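Local structure of glucosamine--fructose-6-phosphate aminotransferase [isomerizing] (Francisella tularensis subsp. tularensis, 3TBF) at residues D214-E228 and P343-K355. The protein probably uses ammonia released from glutamine to convert fructose 6-phosphate to glucosamine 6-phosphate, its C-terminal isomerase domain alone being present here. Sequence-based numbering, arbitrary orientation. Where two conformers were deposited one is given.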
ATOM      1  N   ASP A 214      18.503  19.208 -13.988  1.00 21.37           N
ATOM      2  CA  ASP A 214      18.275  20.191 -12.915  1.00 21.94           C
ATOM      3  C   ASP A 214      17.651  21.493 -13.423  1.00 23.67           C
ATOM      4  O   ASP A 214      16.546  21.884 -13.006  1.00 24.15           O
ATOM      5  CB  ASP A 214      19.595  20.415 -12.185  1.00 21.09           C
ATOM      6  CG  ASP A 214      19.492  21.296 -10.968  1.00 22.44           C
ATOM      7  OD1 ASP A 214      18.484  21.915 -10.711  1.00 23.21           O
ATOM      8  OD2 ASP A 214      20.508  21.424 -10.247  1.00 31.32           O
ATOM      9  N   THR A 215      18.325  22.139 -14.361  1.00 25.64           N
ATOM     10  CA  THR A 215      17.899  23.420 -14.912  1.00 26.94           C
ATOM     11  C   THR A 215      16.512  23.338 -15.539  1.00 27.82           C
ATOM     12  O   THR A 215      15.653  24.180 -15.228  1.00 29.04           O
ATOM     13  CB  THR A 215      18.984  23.955 -15.917  1.00 28.36           C
ATOM     14  OG1 THR A 215      20.185  24.277 -15.179  1.00 30.10           O
ATOM     15  CG2 THR A 215      18.498  25.176 -16.699  1.00 28.19           C
ATOM     16  N   GLU A 216      16.254  22.339 -16.386  1.00 27.56           N
ATOM     17  CA  GLU A 216      14.905  22.172 -16.953  1.00 28.71           C
ATOM     18  C   GLU A 216      13.839  21.912 -15.871  1.00 28.15           C
ATOM     19  O   GLU A 216      12.694  22.393 -15.995  1.00 27.95           O
ATOM     20  CB  GLU A 216      14.863  21.006 -17.929  1.00 29.64           C
ATOM     21  CG  GLU A 216      15.022  21.411 -19.387  1.00 35.82           C
ATOM     22  CD  GLU A 216      15.939  20.519 -20.213  1.00 41.57           C
ATOM     23  OE1 GLU A 216      16.636  19.592 -19.697  1.00 42.97           O
ATOM     24  OE2 GLU A 216      15.976  20.795 -21.433  1.00 50.34           O
ATOM     25  N   ILE A 217      14.202  21.163 -14.824  1.00 26.11           N
ATOM     26  CA  ILE A 217      13.235  20.906 -13.752  1.00 26.23           C
ATOM     27  C   ILE A 217      12.945  22.176 -12.970  1.00 27.95           C
ATOM     28  O   ILE A 217      11.783  22.413 -12.580  1.00 29.23           O
ATOM     29  CB  ILE A 217      13.645  19.771 -12.834  1.00 24.58           C
ATOM     30  CG1 ILE A 217      13.599  18.449 -13.607  1.00 21.62           C
ATOM     31  CG2 ILE A 217      12.743  19.703 -11.647  1.00 22.66           C
ATOM     32  CD1 ILE A 217      14.498  17.402 -13.028  1.00 18.80           C
ATOM     33  N   ASP A 218      13.952  23.027 -12.818  1.00 28.97           N
ATOM     34  CA  ASP A 218      13.736  24.339 -12.240  1.00 30.67           C
ATOM     35  C   ASP A 218      12.695  25.122 -13.022  1.00 32.26           C
ATOM     36  O   ASP A 218      11.733  25.576 -12.441  1.00 32.71           O
ATOM     37  CB  ASP A 218      15.042  25.134 -12.160  1.00 31.54           C
ATOM     38  CG  ASP A 218      14.926  26.343 -11.253  1.00 32.99           C
ATOM     39  OD1 ASP A 218      13.823  26.600 -10.754  1.00 33.17           O
ATOM     40  OD2 ASP A 218      15.944  27.029 -11.028  1.00 37.52           O
ATOM     41  N   GLN A 219      12.863  25.247 -14.334  1.00 34.37           N
ATOM     42  CA  GLN A 219      11.887  25.925 -15.190  1.00 36.81           C
ATOM     43  C   GLN A 219      10.465  25.361 -15.049  1.00 37.36           C
ATOM     44  O   GLN A 219       9.540  26.114 -14.895  1.00 38.76           O
ATOM     45  CB  GLN A 219      12.272  25.810 -16.654  1.00 37.99           C
ATOM     46  CG  GLN A 219      13.514  26.581 -17.084  1.00 41.50           C
ATOM     47  CD  GLN A 219      14.061  26.084 -18.469  1.00 46.55           C
ATOM     48  OE1 GLN A 219      13.306  25.500 -19.275  1.00 49.08           O
ATOM     49  NE2 GLN A 219      15.368  26.313 -18.733  1.00 45.55           N
ATOM     50  N   ILE A 220      10.315  24.044 -15.125  1.00 37.57           N
ATOM     51  CA  ILE A 220       9.037  23.337 -14.958  1.00 37.72           C
ATOM     52  C   ILE A 220       8.333  23.610 -13.610  1.00 37.62           C
ATOM     53  O   ILE A 220       7.121  23.793 -13.514  1.00 37.77           O
ATOM     54  CB  ILE A 220       9.298  21.831 -14.977  1.00 37.57           C
ATOM     55  CG1 ILE A 220       9.582  21.328 -16.381  1.00 39.36           C
ATOM     56  CG2 ILE A 220       8.130  21.065 -14.441  1.00 37.83           C
ATOM     57  CD1 ILE A 220       9.793  19.795 -16.369  1.00 41.91           C
ATOM     58  N   SER A 221       9.115  23.619 -12.554  1.00 37.65           N
ATOM     59  CA  SER A 221       8.579  23.753 -11.228  1.00 37.13           C
ATOM     60  C   SER A 221       7.708  25.012 -10.997  1.00 37.78           C
ATOM     61  O   SER A 221       6.907  25.023 -10.041  1.00 36.88           O
ATOM     62  CB  SER A 221       9.725  23.709 -10.221  1.00 36.94           C
ATOM     63  OG  SER A 221      10.410  24.934 -10.184  1.00 36.96           O
ATOM     64  N   GLU A 222       7.853  26.051 -11.827  1.00 37.96           N
ATOM     65  CA  GLU A 222       6.997  27.253 -11.703  1.00 39.14           C
ATOM     66  C   GLU A 222       5.511  26.880 -11.856  1.00 37.94           C
ATOM     67  O   GLU A 222       4.654  27.450 -11.187  1.00 36.84           O
ATOM     68  CB  GLU A 222       7.357  28.313 -12.748  1.00 40.74           C
ATOM     69  CG  GLU A 222       8.706  29.033 -12.477  1.00 46.09           C
ATOM     70  CD  GLU A 222       9.501  29.474 -13.768  1.00 53.14           C
ATOM     71  OE1 GLU A 222       9.044  29.241 -14.918  1.00 54.80           O
ATOM     72  OE2 GLU A 222      10.613  30.063 -13.621  1.00 58.14           O
ATOM     73  N   TYR A 223       5.235  25.902 -12.722  1.00 36.68           N
ATOM     74  CA  TYR A 223       3.902  25.348 -12.887  1.00 36.47           C
ATOM     75  C   TYR A 223       3.231  24.957 -11.540  1.00 34.57           C
ATOM     76  O   TYR A 223       2.013  24.971 -11.453  1.00 35.05           O
ATOM     77  CB  TYR A 223       3.927  24.155 -13.865  1.00 36.69           C
ATOM     78  CG  TYR A 223       2.573  23.553 -14.112  1.00 39.33           C
ATOM     79  CD1 TYR A 223       1.652  24.172 -14.957  1.00 42.11           C
ATOM     80  CD2 TYR A 223       2.191  22.368 -13.479  1.00 41.80           C
ATOM     81  CE1 TYR A 223       0.387  23.618 -15.167  1.00 44.17           C
ATOM     82  CE2 TYR A 223       0.919  21.814 -13.688  1.00 43.48           C
ATOM     83  CZ  TYR A 223       0.033  22.453 -14.519  1.00 44.66           C
ATOM     84  OH  TYR A 223      -1.219  21.907 -14.695  1.00 51.01           O
ATOM     85  N   PHE A 224       4.002  24.668 -10.492  1.00 31.97           N
ATOM     86  CA  PHE A 224       3.430  24.118  -9.271  1.00 30.55           C
ATOM     87  C   PHE A 224       3.126  25.196  -8.233  1.00 31.60           C
ATOM     88  O   PHE A 224       2.598  24.884  -7.148  1.00 30.50           O
ATOM     89  CB  PHE A 224       4.321  23.036  -8.643  1.00 28.45           C
ATOM     90  CG  PHE A 224       4.355  21.725  -9.408  1.00 25.70           C
ATOM     91  CD1 PHE A 224       5.057  21.616 -10.587  1.00 23.64           C
ATOM     92  CD2 PHE A 224       3.723  20.588  -8.908  1.00 25.82           C
ATOM     93  CE1 PHE A 224       5.135  20.435 -11.280  1.00 25.02           C
ATOM     94  CE2 PHE A 224       3.775  19.378  -9.591  1.00 24.25           C
ATOM     95  CZ  PHE A 224       4.481  19.300 -10.792  1.00 27.11           C
ATOM     96  N   SER A 225       3.412  26.456  -8.544  1.00 32.49           N
ATOM     97  CA  SER A 225       3.327  27.502  -7.500  1.00 33.92           C
ATOM     98  C   SER A 225       1.929  27.693  -6.918  1.00 34.15           C
ATOM     99  O   SER A 225       1.802  27.985  -5.741  1.00 34.00           O
ATOM    100  CB  SER A 225       3.841  28.850  -8.016  1.00 34.45           C
ATOM    101  OG  SER A 225       3.151  29.214  -9.190  1.00 38.05           O
ATOM    102  N   ASP A 226       0.903  27.533  -7.749  1.00 34.53           N
ATOM    103  CA  ASP A 226      -0.479  27.665  -7.299  1.00 35.88           C
ATOM    104  C   ASP A 226      -1.223  26.331  -7.112  1.00 34.78           C
ATOM    105  O   ASP A 226      -2.448  26.337  -6.930  1.00 36.04           O
ATOM    106  CB  ASP A 226      -1.276  28.568  -8.245  1.00 36.78           C
ATOM    107  CG  ASP A 226      -1.455  27.964  -9.630  1.00 40.09           C
ATOM    108  OD1 ASP A 226      -0.834  26.925  -9.947  1.00 40.67           O
ATOM    109  OD2 ASP A 226      -2.233  28.551 -10.420  1.00 46.84           O
ATOM    110  N   LYS A 227      -0.490  25.217  -7.118  1.00 32.68           N
ATOM    111  CA  LYS A 227      -1.088  23.895  -7.106  1.00 30.99           C
ATOM    112  C   LYS A 227      -1.095  23.308  -5.716  1.00 29.95           C
ATOM    113  O   LYS A 227      -0.100  23.448  -4.978  1.00 29.69           O
ATOM    114  CB  LYS A 227      -0.337  22.965  -8.048  1.00 30.32           C
ATOM    115  CG  LYS A 227      -0.355  23.398  -9.498  1.00 30.51           C
ATOM    116  CD  LYS A 227      -1.793  23.652 -10.028  1.00 30.90           C
ATOM    117  CE  LYS A 227      -1.819  23.916 -11.528  1.00 29.74           C
ATOM    118  NZ  LYS A 227      -1.067  25.132 -11.852  1.00 31.65           N
ATOM    119  N   GLU A 228      -2.214  22.653  -5.365  1.00 28.89           N
ATOM    120  CA  GLU A 228      -2.327  22.004  -4.046  0.60 28.32           C
ATOM    121  C   GLU A 228      -2.457  20.476  -4.135  1.00 26.44           C
ATOM    122  O   GLU A 228      -2.494  19.796  -3.118  1.00 25.80           O
ATOM    123  CB  GLU A 228      -3.471  22.609  -3.233  0.60 29.32           C
ATOM    124  CG  GLU A 228      -3.405  24.139  -3.062  0.60 33.39           C
ATOM    125  CD  GLU A 228      -2.348  24.626  -2.054  0.60 38.16           C
ATOM    126  OE1 GLU A 228      -1.907  23.838  -1.165  0.60 39.95           O
ATOM    127  OE2 GLU A 228      -1.960  25.819  -2.162  0.60 41.42           O
ATOM    128  N   PRO A 343      15.257  12.896 -10.773  1.00 16.18           N
ATOM    129  CA  PRO A 343      14.432  13.961 -11.238  1.00 16.41           C
ATOM    130  C   PRO A 343      13.330  14.275 -10.260  1.00 16.40           C
ATOM    131  O   PRO A 343      12.913  15.427 -10.148  1.00 16.59           O
ATOM    132  CB  PRO A 343      13.782  13.386 -12.537  1.00 17.60           C
ATOM    133  CG  PRO A 343      14.535  12.192 -12.929  1.00 17.38           C
ATOM    134  CD  PRO A 343      15.500  11.878 -11.833  1.00 18.31           C
ATOM    135  N   LEU A 344      12.815  13.245  -9.590  1.00 16.00           N
ATOM    136  CA  LEU A 344      11.731  13.435  -8.698  1.00 14.63           C
ATOM    137  C   LEU A 344      12.265  14.151  -7.465  1.00 14.10           C
ATOM    138  O   LEU A 344      11.579  14.977  -6.862  1.00 13.94           O
ATOM    139  CB  LEU A 344      11.107  12.091  -8.385  1.00 15.15           C
ATOM    140  CG  LEU A 344      10.592  11.256  -9.577  1.00 16.05           C
ATOM    141  CD1 LEU A 344       9.811  10.000  -9.103  1.00 13.81           C
ATOM    142  CD2 LEU A 344       9.704  12.106 -10.488  1.00 14.78           C
ATOM    143  N   GLN A 345      13.507  13.893  -7.086  1.00 14.08           N
ATOM    144  CA  GLN A 345      14.058  14.604  -5.920  1.00 13.43           C
ATOM    145  C   GLN A 345      14.254  16.041  -6.304  1.00 13.98           C
ATOM    146  O   GLN A 345      13.979  16.917  -5.507  1.00 15.16           O
ATOM    147  CB  GLN A 345      15.384  14.049  -5.455  1.00 13.01           C
ATOM    148  CG  GLN A 345      15.371  12.613  -5.149  1.00 15.61           C
ATOM    149  CD  GLN A 345      16.757  12.032  -5.022  1.00 18.25           C
ATOM    150  OE1 GLN A 345      17.690  12.393  -5.759  1.00 17.62           O
ATOM    151  NE2 GLN A 345      16.914  11.139  -4.049  1.00 16.83           N
ATOM    152  N   LEU A 346      14.744  16.284  -7.517  1.00 13.55           N
ATOM    153  CA  LEU A 346      14.999  17.649  -7.970  1.00 14.85           C
ATOM    154  C   LEU A 346      13.693  18.435  -8.098  1.00 16.00           C
ATOM    155  O   LEU A 346      13.617  19.618  -7.770  1.00 17.57           O
ATOM    156  CB  LEU A 346      15.752  17.640  -9.281  1.00 14.10           C
ATOM    157  CG  LEU A 346      17.252  17.282  -9.230  1.00 14.79           C
ATOM    158  CD1 LEU A 346      17.918  17.258 -10.631  1.00 14.81           C
ATOM    159  CD2 LEU A 346      18.023  18.236  -8.390  1.00 14.18           C
ATOM    160  N   LEU A 347      12.650  17.755  -8.508  1.00 16.23           N
ATOM    161  CA  LEU A 347      11.367  18.367  -8.642  1.00 16.70           C
ATOM    162  C   LEU A 347      10.920  18.842  -7.313  1.00 18.00           C
ATOM    163  O   LEU A 347      10.403  19.957  -7.180  1.00 20.07           O
ATOM    164  CB  LEU A 347      10.357  17.377  -9.186  1.00 16.11           C
ATOM    165  CG  LEU A 347       8.944  17.975  -9.475  1.00 19.55           C
ATOM    166  CD1 LEU A 347       8.979  19.193 -10.426  1.00 17.39           C
ATOM    167  CD2 LEU A 347       7.975  16.911  -9.989  1.00 13.40           C
ATOM    168  N   SER A 348      11.084  18.003  -6.311  1.00 17.79           N
ATOM    169  CA  SER A 348      10.560  18.354  -5.022  1.00 19.29           C
ATOM    170  C   SER A 348      11.387  19.462  -4.413  1.00 19.54           C
ATOM    171  O   SER A 348      10.845  20.312  -3.718  1.00 20.42           O
ATOM    172  CB  SER A 348      10.474  17.145  -4.064  1.00 18.88           C
ATOM    173  OG  SER A 348      11.767  16.861  -3.533  1.00 21.53           O
ATOM    174  N   TYR A 349      12.684  19.470  -4.689  1.00 19.89           N
ATOM    175  CA  TYR A 349      13.527  20.569  -4.243  1.00 19.82           C
ATOM    176  C   TYR A 349      13.088  21.888  -4.835  1.00 19.58           C
ATOM    177  O   TYR A 349      12.817  22.828  -4.114  1.00 20.10           O
ATOM    178  CB  TYR A 349      14.993  20.316  -4.570  1.00 20.07           C
ATOM    179  CG  TYR A 349      15.859  21.525  -4.291  1.00 22.31           C
ATOM    180  CD1 TYR A 349      16.302  21.823  -2.992  1.00 24.18           C
ATOM    181  CD2 TYR A 349      16.231  22.395  -5.337  1.00 24.46           C
ATOM    182  CE1 TYR A 349      17.108  22.950  -2.738  1.00 25.47           C
ATOM    183  CE2 TYR A 349      17.016  23.525  -5.091  1.00 27.02           C
ATOM    184  CZ  TYR A 349      17.450  23.800  -3.786  1.00 25.54           C
ATOM    185  OH  TYR A 349      18.206  24.917  -3.577  1.00 25.81           O
ATOM    186  N   HIS A 350      13.002  21.975  -6.141  1.00 19.17           N
ATOM    187  CA  HIS A 350      12.609  23.238  -6.740  1.00 20.39           C
ATOM    188  C   HIS A 350      11.186  23.717  -6.423  1.00 21.49           C
ATOM    189  O   HIS A 350      10.967  24.920  -6.298  1.00 22.32           O
ATOM    190  CB  HIS A 350      12.788  23.171  -8.226  1.00 20.74           C
ATOM    191  CG  HIS A 350      14.218  23.115  -8.626  1.00 21.01           C
ATOM    192  ND1 HIS A 350      15.105  24.136  -8.363  1.00 24.33           N
ATOM    193  CD2 HIS A 350      14.927  22.151  -9.251  1.00 23.60           C
ATOM    194  CE1 HIS A 350      16.295  23.815  -8.842  1.00 22.91           C
ATOM    195  NE2 HIS A 350      16.212  22.617  -9.391  1.00 24.32           N
ATOM    196  N   VAL A 351      10.223  22.796  -6.267  1.00 20.69           N
ATOM    197  CA  VAL A 351       8.874  23.206  -5.981  1.00 20.36           C
ATOM    198  C   VAL A 351       8.838  23.743  -4.565  1.00 21.09           C
ATOM    199  O   VAL A 351       8.119  24.699  -4.277  1.00 19.67           O
ATOM    200  CB  VAL A 351       7.921  22.070  -6.205  1.00 20.45           C
ATOM    201  CG1 VAL A 351       6.526  22.359  -5.619  1.00 19.24           C
ATOM    202  CG2 VAL A 351       7.894  21.780  -7.680  1.00 19.83           C
ATOM    203  N   ALA A 352       9.687  23.186  -3.707  1.00 21.87           N
ATOM    204  CA  ALA A 352       9.813  23.678  -2.334  1.00 22.91           C
ATOM    205  C   ALA A 352      10.323  25.093  -2.320  1.00 24.26           C
ATOM    206  O   ALA A 352       9.809  25.930  -1.575  1.00 25.72           O
ATOM    207  CB  ALA A 352      10.729  22.796  -1.513  1.00 22.39           C
ATOM    208  N   ILE A 353      11.306  25.380  -3.151  1.00 25.06           N
ATOM    209  CA  ILE A 353      11.809  26.751  -3.230  1.00 26.52           C
ATOM    210  C   ILE A 353      10.728  27.726  -3.733  1.00 28.17           C
ATOM    211  O   ILE A 353      10.475  28.754  -3.112  1.00 27.92           O
ATOM    212  CB  ILE A 353      13.032  26.875  -4.114  1.00 26.60           C
ATOM    213  CG1 ILE A 353      14.161  25.999  -3.563  1.00 26.38           C
ATOM    214  CG2 ILE A 353      13.493  28.348  -4.199  1.00 25.31           C
ATOM    215  CD1 ILE A 353      14.591  26.351  -2.217  1.00 25.01           C
ATOM    216  N   ILE A 354      10.074  27.374  -4.834  1.00 29.60           N
ATOM    217  CA  ILE A 354       8.904  28.122  -5.316  1.00 30.99           C
ATOM    218  C   ILE A 354       7.867  28.395  -4.224  1.00 31.56           C
ATOM    219  O   ILE A 354       7.366  29.480  -4.118  1.00 32.42           O
ATOM    220  CB  ILE A 354       8.179  27.375  -6.441  1.00 31.42           C
ATOM    221  CG1 ILE A 354       9.018  27.370  -7.730  1.00 32.96           C
ATOM    222  CG2 ILE A 354       6.835  28.007  -6.709  1.00 31.30           C
ATOM    223  CD1 ILE A 354       9.008  28.656  -8.487  1.00 34.78           C
ATOM    224  N   LYS A 355       7.548  27.410  -3.411  1.00 31.78           N
ATOM    225  CA  LYS A 355       6.575  27.611  -2.324  1.00 32.27           C
ATOM    226  C   LYS A 355       7.204  28.305  -1.115  1.00 33.35           C
ATOM    227  O   LYS A 355       6.497  28.676  -0.200  1.00 33.11           O
ATOM    228  CB  LYS A 355       5.986  26.276  -1.859  1.00 31.26           C
ATOM    229  CG  LYS A 355       5.179  25.481  -2.931  1.00 30.37           C
ATOM    230  CD  LYS A 355       3.705  25.708  -2.772  1.00 28.83           C
ATOM    231  CE  LYS A 355       2.895  24.957  -3.802  1.00 28.53           C
ATOM    232  NZ  LYS A 355       1.466  25.403  -3.818  1.00 26.76           N
TER
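I217 and H350 interlock as reciprocal knobs, a compact example of two helices meshing side by side. The axes of 214-221 and 343-355 approach to 8.7 Å and cross at 44°. I217 drops among P343, L346, L347 and H350; its CG2, lying anti to the backbone N, reaches L347 CA at 3.6 Å, while CD1 runs on toward P343. H350 answers from the other helix, its side chain set among D214, I217, D218 and S221, with S221 OG against CB. D218 lays its CB over the centre of the ring as a CH-pi contact, with the carboxylate stacked nearly parallel to the imidazole, 11° between planes, and Y349 CD2 covers the opposite face. At the ring edge, H350 NE2 gives D214 OD1 a hydrogen bond of 2.7 Å, almost in the imidazole plane; Y19 binds the other carboxylate oxygen, so both oxygens of D214 are engaged.

Segment 343-355 is the later part of helix 335-355 in the second SIS domain, an alpha/beta fold, and 214-228 leads into strand 229-234 of its five-stranded parallel sheet. I217 also touches L326 of strand 324-328, and further along V351 CG1 packs on F224 CB at 3.8 Å.

Toward the exposed end the interface changes character. One spot stays locally tight although S225 is exposed, S225 CB pressing on I354 CG2 at 3.4 Å, but E222 CG merely brushes I354 CD1. Beyond them K355, bent at chi2 (-98°), turns NZ toward the turn. It hydrogen-bonds K227 O at 2.8 Å. A second hydrogen bond, to S225 O, comes from above the carbonyl plane.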